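Side-chain contacts in autoinducer 2 sensor kinase/phosphatase LuxQ (PDB 3C38), which senses autoinducer 2 in complex with LuxP through its periplasmic domain, the part in this chain, and switches between histidine kinase and phosphatase activity in quorum sensing: residues N179-V184 against D202-S207; S27-L32 against V234-T239; A208-A211 against F216-G219; G120-V125 against L155-V160. All blocks are in the same frame, centred on the assembly; numbering follows the deposited sequence.

From the N terminus, helix 22-47 supplies the first half of interaction 2. Its partner lies on the last strand, 228-239, so this contact closes the longest loop and encloses the other three. Interaction 4 comes next. It closes a loop of 29 residues within the five-stranded sheet. Interaction 1 follows, joining strand 179-184 to helix 201-205. Interaction 3 then closes the smallest loop, where the chain turns into strand 216-225. These three run in series and none crosses another. Interactions 1, 2 and 3 touch one another around the four-stranded sheet. Interaction 4 stands apart, its centre about 22 Å from that of interaction 2, but helix 22-47 runs past both sheets.

Interaction 1 of 4, residues N179-V184 against D202-S207; sequences NLVLAV and DYVVHS
No ring lies between Val-181 and its partners Val-204 and Val-205; the flat group here is the imidazole of His-206, at the far side of the short helix. The carbonyl carbon of Asp-202 sits at the edge of this ring, in its plane. There His-206 ND1 gives a hydrogen bond to Asp-202 O at 2.8 Å, with an N-H...O angle of 157°. The backbone N of His-206 bonds to the same oxygen, at 3.1 Å from Asp-202 O. The two donors come from opposite faces of the carbonyl plane. His-206 is the first residue past the helix, so this double grip closes its last turn and holds the imidazole against it. A second, weak bond runs from His-206 ND1 to Asp-202 OD1.

The contact itself is apolar and buried. It lays helix 201-205 on one face of the four-stranded antiparallel sheet, in the second of the two sheets of this LuxQ periplasmic domain, of the Cache clan. Val-181 meets two successive helix residues, one with each methyl. CG1 is anti to the backbone N (chi1 179°) and CG2 is turned beside that N, so each methyl has its own partner. Val-181 CG2 lies 3.6 Å from Val-204 CG1. Val-181 CG1 lies 3.9 Å from Val-205 CG1, and these two side chains cross at about a right angle. Ala-183, two residues on and on the same face, brings its CB to 4.3 Å from Val-205 CG1. Leu-180 points to the other face, where it packs on Leu-168 and Ile-171 of helix 165-174.

Interaction 2 of 4, residues S27-L32 against V234-T239; sequences SLIQSL and VYSIQT
Ile-29 of the long N-terminal helix 22-47 packs on Val-234 and Ser-236 of strand 228-239. This is helix-on-sheet packing in the four-stranded antiparallel sheet of the LuxQ periplasmic domain, of the Cache clan. The helix covers the face opposite helix 201-205.

Apolar contact carries the pairing, and no hydrogen bond crosses it. Ile-29 uses two branches. Its CG2, anti to the backbone N, reaches Val-234 CG1 at 4.2 Å, and the two side chains meet at a slant. Its other branch extends along the strand through an anti chi2 of 168°. Ile-29 CD1 thereby comes to 4.1 Å from Ser-236 CB, touching the carbon and not the hydroxyl. Val-234 and Ser-236 are alternate residues of the strand, so both point to the helix. Tyr-235 between them points to the other face and packs on Val-204.

Polar contacts lie to the sides. Gln-30 OE1 accepts from the backbone N of Glu-224 on the neighbouring strand, while Gln-30 NE2 donates to Asp-34 within the helix. Further round the helix, Leu-28 O takes two hydrogen bonds: one from Leu-32 N at 2.9 Å, the other from Ser-31 OG, which lies 2.7 Å from Leu-28 O.

Interaction 3 of 4, residues A208-A211 against F216-G219; sequences AKDA and FIVG
Asp-210 has the most surface buried here, against Ile-217, Val-218 and Gly-219. The loop after helix 201-205 bends back along the outer edge of strand 216-225, an end strand of the four-stranded antiparallel sheet. The contact lies at the surface of this LuxQ periplasmic domain, of the Cache clan. The loop connects helix 201-205 to strand 216-225; residues 212 and 213, just after Ala-211, are not modelled.

Val-218 supplies the polar link. On its inner edge the strand pairs with strand 228-239, as in the bond between Gly-219 and Ser-236. The carbonyl of Val-218 faces the loop. Asp-210 N bonds to Val-218 O at 2.8 Å. The bond is bent, with an N-H...O angle of 134°, and the donor stands 37° above the carbonyl plane. The same oxygen also receives a CA-H...O contact, since Lys-209 CA is 3.4 Å from Val-218 O. Lys-209 CG lies alongside the strand, 4.2 Å from Gly-219 C, before the rest of its chain leads away. The side chain of Val-218 turns inward instead, to Tyr-235 and Ile-237.

Asp-210 has a positive phi (28°). Its CB starts away from the strand, but the carboxylate curls back over it. OD2 makes a weak hydrogen bond with Ser-22 near the start of the long N-terminal helix. The other oxygen stays over the strand. Ile-217 holds CG2 anti to its own N, on the loop side. Asp-210 OD1 rests 4.0 Å from Ile-217 CG2 and 3.7 Å from Gly-219 CA.

Interaction 4 of 4, residues G120-V125 against L155-V160; sequences GNWHLV and LYVGIV
Trp-122 reaches Val-157 and Ile-159 with the far end of its indole. The touching atom is CH2, at the tip of the six-membered ring. Trp-122 CH2 lies 4.0 Å from Val-157 CG2, and the methyl approaches obliquely. The same Trp-122 CH2 lies 4.3 Å from Ile-159 CD1, so it meets methyls from two alternate residues of one strand. Gly-158 lies between them in sequence.

The torsions bring the partners together. Trp-122 has CG anti to its carbonyl carbon (chi1 -78°), which swings the indole toward the strand. Ile-159 extends CD1 through an anti chi2 of 171°.

In the second shell, Trp-122 NE1 gives a weak hydrogen bond to Leu-37 O of helix 22-47. The backbone N of Trp-122 bonds to Glu-226 OE2, which holds the main chain from which the indole springs. Glu-226 lies in the turn between the last two strands of the other sheet.

Strands 123-127 and 153-160 are not neighbours in their five-stranded antiparallel sheet, whose 2-1-5-4-3 order is that of PAS-like Cache domains. Strand 134-143 runs between them, and the indole also packs on its Arg-139. Leu-40 of helix 22-47 touches both Trp-122 and Ile-159, so the cluster lies between the sheet and that helix.

Interaction 1 of 4, residues N179-V184 against D202-S207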
loop_
_atom_site.group_PDB
_atom_site.type_symbol
_atom_site.label_atom_id
_atom_site.label_comp_id
_atom_site.label_asym_id
_atom_site.label_seq_id
_atom_site.Cartn_x
_atom_site.Cartn_y
_atom_site.Cartn_z
ATOM N N ASN A 179 9.191 8.926 16.475
ATOM C CA ASN A 179 7.803 8.816 16.072
ATOM C C ASN A 179 7.651 9.305 14.643
ATOM O O ASN A 179 8.425 10.152 14.166
ATOM C CB ASN A 179 6.901 9.672 16.977
ATOM C CG ASN A 179 6.383 8.912 18.188
ATOM O OD1 ASN A 179 5.768 7.851 18.064
ATOM N ND2 ASN A 179 6.611 9.464 19.363
ATOM N N LEU A 180 6.647 8.762 13.965
ATOM C CA LEU A 180 6.344 9.155 12.598
ATOM C C LEU A 180 4.849 9.396 12.434
ATOM O O LEU A 180 4.019 8.834 13.154
ATOM C CB LEU A 180 6.778 8.076 11.599
ATOM C CG LEU A 180 8.248 7.678 11.462
ATOM C CD1 LEU A 180 8.314 6.512 10.473
ATOM C CD2 LEU A 180 9.107 8.852 10.979
ATOM N N VAL A 181 4.518 10.244 11.471
ATOM C CA VAL A 181 3.132 10.548 11.147
ATOM C C VAL A 181 3.025 10.585 9.626
ATOM O O VAL A 181 3.722 11.366 8.965
ATOM C CB VAL A 181 2.694 11.932 11.673
ATOM C CG1 VAL A 181 1.245 12.172 11.274
ATOM C CG2 VAL A 181 2.874 12.019 13.191
ATOM N N LEU A 182 2.176 9.734 9.066
ATOM C CA LEU A 182 1.989 9.720 7.626
ATOM C C LEU A 182 0.748 10.556 7.379
ATOM O O LEU A 182 -0.320 10.285 7.928
ATOM C CB LEU A 182 1.790 8.293 7.100
ATOM C CG LEU A 182 1.473 8.165 5.600
ATOM C CD1 LEU A 182 2.585 8.811 4.783
ATOM C CD2 LEU A 182 1.325 6.696 5.219
ATOM N N ALA A 183 0.891 11.586 6.558
ATOM C CA ALA A 183 -0.238 12.459 6.293
ATOM C C ALA A 183 -0.347 12.916 4.851
ATOM O O ALA A 183 0.587 12.777 4.065
ATOM C CB ALA A 183 -0.160 13.679 7.207
ATOM N N VAL A 184 -1.518 13.462 4.539
ATOM C CA VAL A 184 -1.828 14.019 3.231
ATOM C C VAL A 184 -2.222 15.457 3.534
ATOM O O VAL A 184 -3.311 15.711 4.047
ATOM C CB VAL A 184 -3.033 13.302 2.561
ATOM C CG1 VAL A 184 -3.391 14.008 1.260
ATOM C CG2 VAL A 184 -2.704 11.838 2.297
ATOM N N ASP A 202 -1.525 16.807 16.442
ATOM C CA ASP A 202 -1.899 18.093 15.873
ATOM C C ASP A 202 -0.682 19.001 15.681
ATOM O O ASP A 202 -0.523 19.634 14.636
ATOM C CB ASP A 202 -2.915 18.756 16.799
ATOM C CG ASP A 202 -3.533 19.999 16.202
ATOM O OD1 ASP A 202 -2.788 20.962 15.904
ATOM O OD2 ASP A 202 -4.772 20.008 16.037
ATOM N N TYR A 203 0.178 19.061 16.696
ATOM C CA TYR A 203 1.391 19.875 16.637
ATOM C C TYR A 203 2.326 19.360 15.543
ATOM O O TYR A 203 2.826 20.122 14.720
ATOM C CB TYR A 203 2.124 19.829 17.979
ATOM C CG TYR A 203 3.591 20.190 17.871
ATOM C CD1 TYR A 203 4.000 21.503 17.596
ATOM C CD2 TYR A 203 4.576 19.206 17.995
ATOM C CE1 TYR A 203 5.355 21.815 17.449
ATOM C CE2 TYR A 203 5.936 19.510 17.846
ATOM C CZ TYR A 203 6.315 20.809 17.572
ATOM O OH TYR A 203 7.653 21.099 17.405
ATOM N N VAL A 204 2.576 18.057 15.570
ATOM C CA VAL A 204 3.426 17.415 14.587
ATOM C C VAL A 204 2.940 17.689 13.155
ATOM O O VAL A 204 3.755 18.037 12.303
ATOM C CB VAL A 204 3.466 15.899 14.809
ATOM C CG1 VAL A 204 4.379 15.252 13.790
ATOM C CG2 VAL A 204 3.920 15.591 16.232
ATOM N N VAL A 205 1.640 17.551 12.867
ATOM C CA VAL A 205 1.223 17.807 11.483
ATOM C C VAL A 205 1.259 19.257 11.068
ATOM O O VAL A 205 1.585 19.543 9.920
ATOM C CB VAL A 205 -0.201 17.275 11.061
ATOM C CG1 VAL A 205 -0.200 15.769 10.993
ATOM C CG2 VAL A 205 -1.282 17.810 11.955
ATOM N N HIS A 206 0.928 20.185 11.955
ATOM C CA HIS A 206 0.980 21.567 11.511
ATOM C C HIS A 206 2.310 22.205 11.839
ATOM O O HIS A 206 2.427 23.420 11.831
ATOM C CB HIS A 206 -0.136 22.396 12.125
ATOM C CG HIS A 206 -1.504 21.858 11.867
ATOM N ND1 HIS A 206 -2.135 20.986 12.728
ATOM C CD2 HIS A 206 -2.382 22.094 10.864
ATOM C CE1 HIS A 206 -3.344 20.714 12.271
ATOM N NE2 HIS A 206 -3.521 21.373 11.142
ATOM N N SER A 207 3.319 21.391 12.121
ATOM C CA SER A 207 4.630 21.925 12.462
ATOM C C SER A 207 5.416 22.385 11.241
ATOM O O SER A 207 5.125 21.978 10.112
ATOM C CB SER A 207 5.444 20.875 13.215
ATOM O OG SER A 207 5.580 19.694 12.443
#

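Interaction 2 of 4, residues S27-L32 against V234-T239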
loop_
_atom_site.group_PDB
_atom_site.type_symbol
_atom_site.label_atom_id
_atom_site.label_comp_id
_atom_site.label_asym_id
_atom_site.label_seq_id
_atom_site.Cartn_x
_atom_site.Cartn_y
_atom_site.Cartn_z
ATOM N N SER A 27 16.154 10.194 3.210
ATOM C CA SER A 27 16.662 9.229 2.246
ATOM C C SER A 27 16.375 7.820 2.742
ATOM O O SER A 27 15.923 6.959 1.982
ATOM C CB SER A 27 18.174 9.425 2.060
ATOM O OG SER A 27 18.727 8.401 1.248
ATOM N N LEU A 28 16.647 7.599 4.023
ATOM C CA LEU A 28 16.423 6.310 4.643
ATOM C C LEU A 28 14.930 5.969 4.672
ATOM O O LEU A 28 14.529 4.850 4.339
ATOM C CB LEU A 28 17.000 6.321 6.062
ATOM C CG LEU A 28 16.643 5.170 7.013
ATOM C CD1 LEU A 28 17.005 3.810 6.396
ATOM C CD2 LEU A 28 17.389 5.383 8.331
ATOM N N ILE A 29 14.108 6.938 5.063
ATOM C CA ILE A 29 12.668 6.721 5.131
ATOM C C ILE A 29 12.132 6.253 3.782
ATOM O O ILE A 29 11.332 5.303 3.702
ATOM C CB ILE A 29 11.949 8.003 5.599
ATOM C CG1 ILE A 29 12.257 8.220 7.089
ATOM C CG2 ILE A 29 10.451 7.896 5.354
ATOM C CD1 ILE A 29 11.865 9.574 7.641
ATOM N N GLN A 30 12.604 6.911 2.727
ATOM C CA GLN A 30 12.207 6.584 1.364
ATOM C C GLN A 30 12.612 5.159 0.999
ATOM O O GLN A 30 11.847 4.442 0.348
ATOM C CB GLN A 30 12.854 7.560 0.375
ATOM C CG GLN A 30 12.557 7.265 -1.089
ATOM C CD GLN A 30 11.101 7.460 -1.442
ATOM O OE1 GLN A 30 10.540 8.532 -1.229
ATOM N NE2 GLN A 30 10.478 6.424 -1.986
ATOM N N SER A 31 13.807 4.752 1.420
ATOM C CA SER A 31 14.289 3.409 1.099
ATOM C C SER A 31 13.486 2.364 1.854
ATOM O O SER A 31 13.174 1.298 1.315
ATOM C CB SER A 31 15.784 3.257 1.425
ATOM O OG SER A 31 16.015 3.205 2.822
ATOM N N LEU A 32 13.160 2.668 3.106
ATOM C CA LEU A 32 12.368 1.749 3.894
ATOM C C LEU A 32 11.009 1.605 3.211
ATOM O O LEU A 32 10.483 0.498 3.093
ATOM C CB LEU A 32 12.252 2.262 5.327
ATOM C CG LEU A 32 13.556 2.009 6.109
ATOM C CD1 LEU A 32 13.533 2.746 7.443
ATOM C CD2 LEU A 32 13.722 0.492 6.345
ATOM N N VAL A 234 5.739 12.159 5.221
ATOM C CA VAL A 234 6.086 11.506 6.460
ATOM C C VAL A 234 6.768 12.497 7.396
ATOM O O VAL A 234 7.847 13.015 7.092
ATOM C CB VAL A 234 7.026 10.321 6.229
ATOM C CG1 VAL A 234 7.459 9.746 7.582
ATOM C CG2 VAL A 234 6.316 9.244 5.383
ATOM N N TYR A 235 6.124 12.770 8.526
ATOM C CA TYR A 235 6.690 13.672 9.519
ATOM C C TYR A 235 7.485 12.815 10.491
ATOM O O TYR A 235 6.958 11.832 11.039
ATOM C CB TYR A 235 5.590 14.420 10.270
ATOM C CG TYR A 235 4.772 15.347 9.401
ATOM C CD1 TYR A 235 3.625 14.898 8.759
ATOM C CD2 TYR A 235 5.155 16.679 9.216
ATOM C CE1 TYR A 235 2.874 15.749 7.954
ATOM C CE2 TYR A 235 4.418 17.534 8.416
ATOM C CZ TYR A 235 3.279 17.065 7.786
ATOM O OH TYR A 235 2.551 17.903 6.976
ATOM N N SER A 236 8.752 13.168 10.682
ATOM C CA SER A 236 9.618 12.427 11.589
ATOM C C SER A 236 9.969 13.358 12.744
ATOM O O SER A 236 10.360 14.510 12.534
ATOM C CB SER A 236 10.889 11.944 10.869
ATOM O OG SER A 236 11.671 13.031 10.406
ATOM N N ILE A 237 9.820 12.856 13.964
ATOM C CA ILE A 237 10.079 13.671 15.131
ATOM C C ILE A 237 11.277 13.205 15.922
ATOM O O ILE A 237 11.404 12.026 16.238
ATOM C CB ILE A 237 8.853 13.687 16.054
ATOM C CG1 ILE A 237 7.582 13.673 15.204
ATOM C CG2 ILE A 237 8.862 14.943 16.919
ATOM C CD1 ILE A 237 6.329 13.490 15.993
ATOM N N GLN A 238 12.158 14.148 16.231
ATOM C CA GLN A 238 13.346 13.847 17.007
ATOM C C GLN A 238 13.601 14.975 18.007
ATOM O O GLN A 238 13.442 16.153 17.687
ATOM C CB GLN A 238 14.546 13.672 16.077
ATOM C CG GLN A 238 15.482 12.544 16.498
ATOM C CD GLN A 238 14.778 11.190 16.580
ATOM O OE1 GLN A 238 14.237 10.690 15.587
ATOM N NE2 GLN A 238 14.782 10.594 17.768
ATOM N N THR A 239 13.982 14.605 19.225
ATOM C CA THR A 239 14.258 15.575 20.283
ATOM C C THR A 239 15.734 15.960 20.248
ATOM O O THR A 239 16.583 15.116 19.962
ATOM C CB THR A 239 13.936 14.977 21.659
ATOM O OG1 THR A 239 14.831 13.895 21.920
ATOM C CG2 THR A 239 12.522 14.436 21.685
#

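Interaction 3 of 4, residues A208-A211 against F216-G219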
loop_
_atom_site.group_PDB
_atom_site.type_symbol
_atom_site.label_atom_id
_atom_site.label_comp_id
_atom_site.label_asym_id
_atom_site.label_seq_id
_atom_site.Cartn_x
_atom_site.Cartn_y
_atom_site.Cartn_z
ATOM N N ALA A 208 6.404 23.247 11.467
ATOM C CA ALA A 208 7.245 23.733 10.383
ATOM C C ALA A 208 8.434 22.778 10.322
ATOM O O ALA A 208 9.026 22.442 11.352
ATOM C CB ALA A 208 7.709 25.157 10.660
ATOM N N LYS A 209 8.772 22.344 9.111
ATOM C CA LYS A 209 9.858 21.393 8.892
ATOM C C LYS A 209 11.265 21.804 9.313
ATOM O O LYS A 209 11.632 22.981 9.293
ATOM C CB LYS A 209 9.892 20.969 7.424
ATOM C CG LYS A 209 10.973 19.947 7.125
ATOM C CD LYS A 209 11.587 20.186 5.766
ATOM C CE LYS A 209 12.755 19.257 5.528
ATOM N NZ LYS A 209 13.351 19.479 4.184
ATOM N N ASP A 210 12.049 20.788 9.664
ATOM C CA ASP A 210 13.423 20.932 10.113
ATOM C C ASP A 210 13.777 22.263 10.807
ATOM O O ASP A 210 14.694 22.972 10.383
ATOM C CB ASP A 210 14.396 20.604 8.954
ATOM C CG ASP A 210 14.687 19.098 8.846
ATOM O OD1 ASP A 210 14.650 18.417 9.896
ATOM O OD2 ASP A 210 14.967 18.593 7.736
ATOM N N ALA A 211 13.037 22.572 11.883
ATOM C CA ALA A 211 13.243 23.775 12.716
ATOM C C ALA A 211 13.843 23.374 14.072
ATOM O O ALA A 211 13.511 23.947 15.117
ATOM C CB ALA A 211 11.912 24.520 12.941
ATOM N N PHE A 216 11.514 19.665 19.929
ATOM C CA PHE A 216 11.222 18.509 19.101
ATOM C C PHE A 216 11.290 18.823 17.622
ATOM O O PHE A 216 10.323 19.315 17.035
ATOM C CB PHE A 216 9.850 17.957 19.453
ATOM C CG PHE A 216 9.663 17.751 20.915
ATOM C CD1 PHE A 216 8.940 18.666 21.670
ATOM C CD2 PHE A 216 10.235 16.656 21.551
ATOM C CE1 PHE A 216 8.797 18.499 23.034
ATOM C CE2 PHE A 216 10.096 16.480 22.927
ATOM C CZ PHE A 216 9.374 17.401 23.666
ATOM N N ILE A 217 12.443 18.532 17.032
ATOM C CA ILE A 217 12.688 18.768 15.617
ATOM C C ILE A 217 11.809 17.855 14.762
ATOM O O ILE A 217 11.801 16.639 14.950
ATOM C CB ILE A 217 14.168 18.511 15.295
ATOM C CG1 ILE A 217 15.045 19.309 16.270
ATOM C CG2 ILE A 217 14.467 18.907 13.859
ATOM C CD1 ILE A 217 16.544 19.174 16.033
ATOM N N VAL A 218 11.053 18.441 13.837
ATOM C CA VAL A 218 10.184 17.647 12.972
ATOM C C VAL A 218 10.595 17.701 11.505
ATOM O O VAL A 218 10.477 18.735 10.842
ATOM C CB VAL A 218 8.701 18.091 13.044
ATOM C CG1 VAL A 218 7.837 17.071 12.317
ATOM C CG2 VAL A 218 8.252 18.239 14.492
ATOM N N GLY A 219 11.078 16.574 11.002
ATOM C CA GLY A 219 11.470 16.510 9.610
ATOM C C GLY A 219 10.270 16.168 8.746
ATOM O O GLY A 219 9.278 15.628 9.239
#

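Interaction 4 of 4, residues G120-V125 against L155-V160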
loop_
_atom_site.group_PDB
_atom_site.type_symbol
_atom_site.label_atom_id
_atom_site.label_comp_id
_atom_site.label_asym_id
_atom_site.label_seq_id
_atom_site.Cartn_x
_atom_site.Cartn_y
_atom_site.Cartn_z
ATOM N N GLY A 120 3.368 -3.180 -13.948
ATOM C CA GLY A 120 4.725 -2.980 -13.470
ATOM C C GLY A 120 5.020 -1.680 -12.748
ATOM O O GLY A 120 6.183 -1.386 -12.461
ATOM N N ASN A 121 3.982 -0.896 -12.457
ATOM C CA ASN A 121 4.156 0.371 -11.745
ATOM C C ASN A 121 3.114 0.561 -10.654
ATOM O O ASN A 121 1.928 0.306 -10.854
ATOM C CB ASN A 121 4.088 1.564 -12.702
ATOM C CG ASN A 121 5.342 1.712 -13.547
ATOM O OD1 ASN A 121 5.831 2.824 -13.749
ATOM N ND2 ASN A 121 5.862 0.598 -14.054
ATOM N N TRP A 122 3.576 1.003 -9.494
ATOM C CA TRP A 122 2.697 1.257 -8.366
ATOM C C TRP A 122 1.922 2.536 -8.664
ATOM O O TRP A 122 2.464 3.466 -9.265
ATOM C CB TRP A 122 3.517 1.436 -7.088
ATOM C CG TRP A 122 3.989 0.151 -6.494
ATOM C CD1 TRP A 122 5.236 -0.390 -6.584
ATOM C CD2 TRP A 122 3.202 -0.767 -5.729
ATOM N NE1 TRP A 122 5.275 -1.597 -5.922
ATOM C CE2 TRP A 122 4.039 -1.852 -5.388
ATOM C CE3 TRP A 122 1.866 -0.781 -5.302
ATOM C CZ2 TRP A 122 3.586 -2.942 -4.632
ATOM C CZ3 TRP A 122 1.413 -1.858 -4.553
ATOM C CH2 TRP A 122 2.275 -2.930 -4.226
ATOM N N HIS A 123 0.657 2.575 -8.258
ATOM C CA HIS A 123 -0.183 3.744 -8.480
ATOM C C HIS A 123 -0.784 4.210 -7.163
ATOM O O HIS A 123 -1.393 3.420 -6.437
ATOM C CB HIS A 123 -1.329 3.413 -9.440
ATOM C CG HIS A 123 -0.902 3.238 -10.863
ATOM N ND1 HIS A 123 -0.819 4.290 -11.752
ATOM C CD2 HIS A 123 -0.525 2.134 -11.550
ATOM C CE1 HIS A 123 -0.412 3.839 -12.925
ATOM N NE2 HIS A 123 -0.227 2.535 -12.830
ATOM N N LEU A 124 -0.605 5.494 -6.859
ATOM C CA LEU A 124 -1.162 6.082 -5.652
ATOM C C LEU A 124 -2.547 6.565 -6.052
ATOM O O LEU A 124 -2.684 7.507 -6.829
ATOM C CB LEU A 124 -0.300 7.251 -5.177
ATOM C CG LEU A 124 -0.886 8.079 -4.028
ATOM C CD1 LEU A 124 -1.191 7.169 -2.843
ATOM C CD2 LEU A 124 0.097 9.183 -3.636
ATOM N N VAL A 125 -3.572 5.893 -5.545
ATOM C CA VAL A 125 -4.948 6.238 -5.865
ATOM C C VAL A 125 -5.770 6.377 -4.584
ATOM O O VAL A 125 -5.382 5.878 -3.531
ATOM C CB VAL A 125 -5.576 5.174 -6.748
ATOM C CG1 VAL A 125 -4.735 4.989 -8.000
ATOM C CG2 VAL A 125 -5.683 3.877 -5.982
ATOM N N LEU A 155 -3.953 -9.387 -12.068
ATOM C CA LEU A 155 -4.003 -9.484 -10.621
ATOM C C LEU A 155 -3.644 -8.105 -10.082
ATOM O O LEU A 155 -2.604 -7.521 -10.427
ATOM C CB LEU A 155 -3.015 -10.531 -10.091
ATOM C CG LEU A 155 -2.923 -10.620 -8.560
ATOM C CD1 LEU A 155 -4.289 -10.903 -7.982
ATOM C CD2 LEU A 155 -1.938 -11.711 -8.152
ATOM N N TYR A 156 -4.538 -7.573 -9.259
ATOM C CA TYR A 156 -4.332 -6.271 -8.655
ATOM C C TYR A 156 -4.099 -6.484 -7.168
ATOM O O TYR A 156 -4.818 -7.251 -6.524
ATOM C CB TYR A 156 -5.575 -5.385 -8.843
ATOM C CG TYR A 156 -5.829 -4.885 -10.253
ATOM C CD1 TYR A 156 -6.326 -5.728 -11.249
ATOM C CD2 TYR A 156 -5.594 -3.554 -10.580
ATOM C CE1 TYR A 156 -6.586 -5.237 -12.544
ATOM C CE2 TYR A 156 -5.842 -3.063 -11.855
ATOM C CZ TYR A 156 -6.335 -3.902 -12.827
ATOM O OH TYR A 156 -6.561 -3.382 -14.077
ATOM N N VAL A 157 -3.082 -5.822 -6.633
ATOM C CA VAL A 157 -2.786 -5.903 -5.209
ATOM C C VAL A 157 -2.723 -4.474 -4.702
ATOM O O VAL A 157 -2.260 -3.565 -5.407
ATOM C CB VAL A 157 -1.419 -6.596 -4.914
ATOM C CG1 VAL A 157 -1.406 -7.999 -5.519
ATOM C CG2 VAL A 157 -0.271 -5.762 -5.453
ATOM N N GLY A 158 -3.197 -4.266 -3.483
ATOM C CA GLY A 158 -3.163 -2.926 -2.936
ATOM C C GLY A 158 -2.772 -2.887 -1.474
ATOM O O GLY A 158 -2.941 -3.878 -0.752
ATOM N N ILE A 159 -2.226 -1.742 -1.067
ATOM C CA ILE A 159 -1.831 -1.472 0.311
ATOM C C ILE A 159 -2.643 -0.262 0.739
ATOM O O ILE A 159 -2.538 0.796 0.119
ATOM C CB ILE A 159 -0.364 -1.052 0.435
ATOM C CG1 ILE A 159 0.556 -2.159 -0.044
ATOM C CG2 ILE A 159 -0.035 -0.757 1.879
ATOM C CD1 ILE A 159 2.007 -1.691 -0.148
ATOM N N VAL A 160 -3.453 -0.405 1.783
ATOM C CA VAL A 160 -4.244 0.723 2.263
ATOM C C VAL A 160 -3.413 1.493 3.279
ATOM O O VAL A 160 -2.973 0.933 4.287
ATOM C CB VAL A 160 -5.555 0.262 2.940
ATOM C CG1 VAL A 160 -6.288 1.486 3.524
ATOM C CG2 VAL A 160 -6.437 -0.464 1.932
#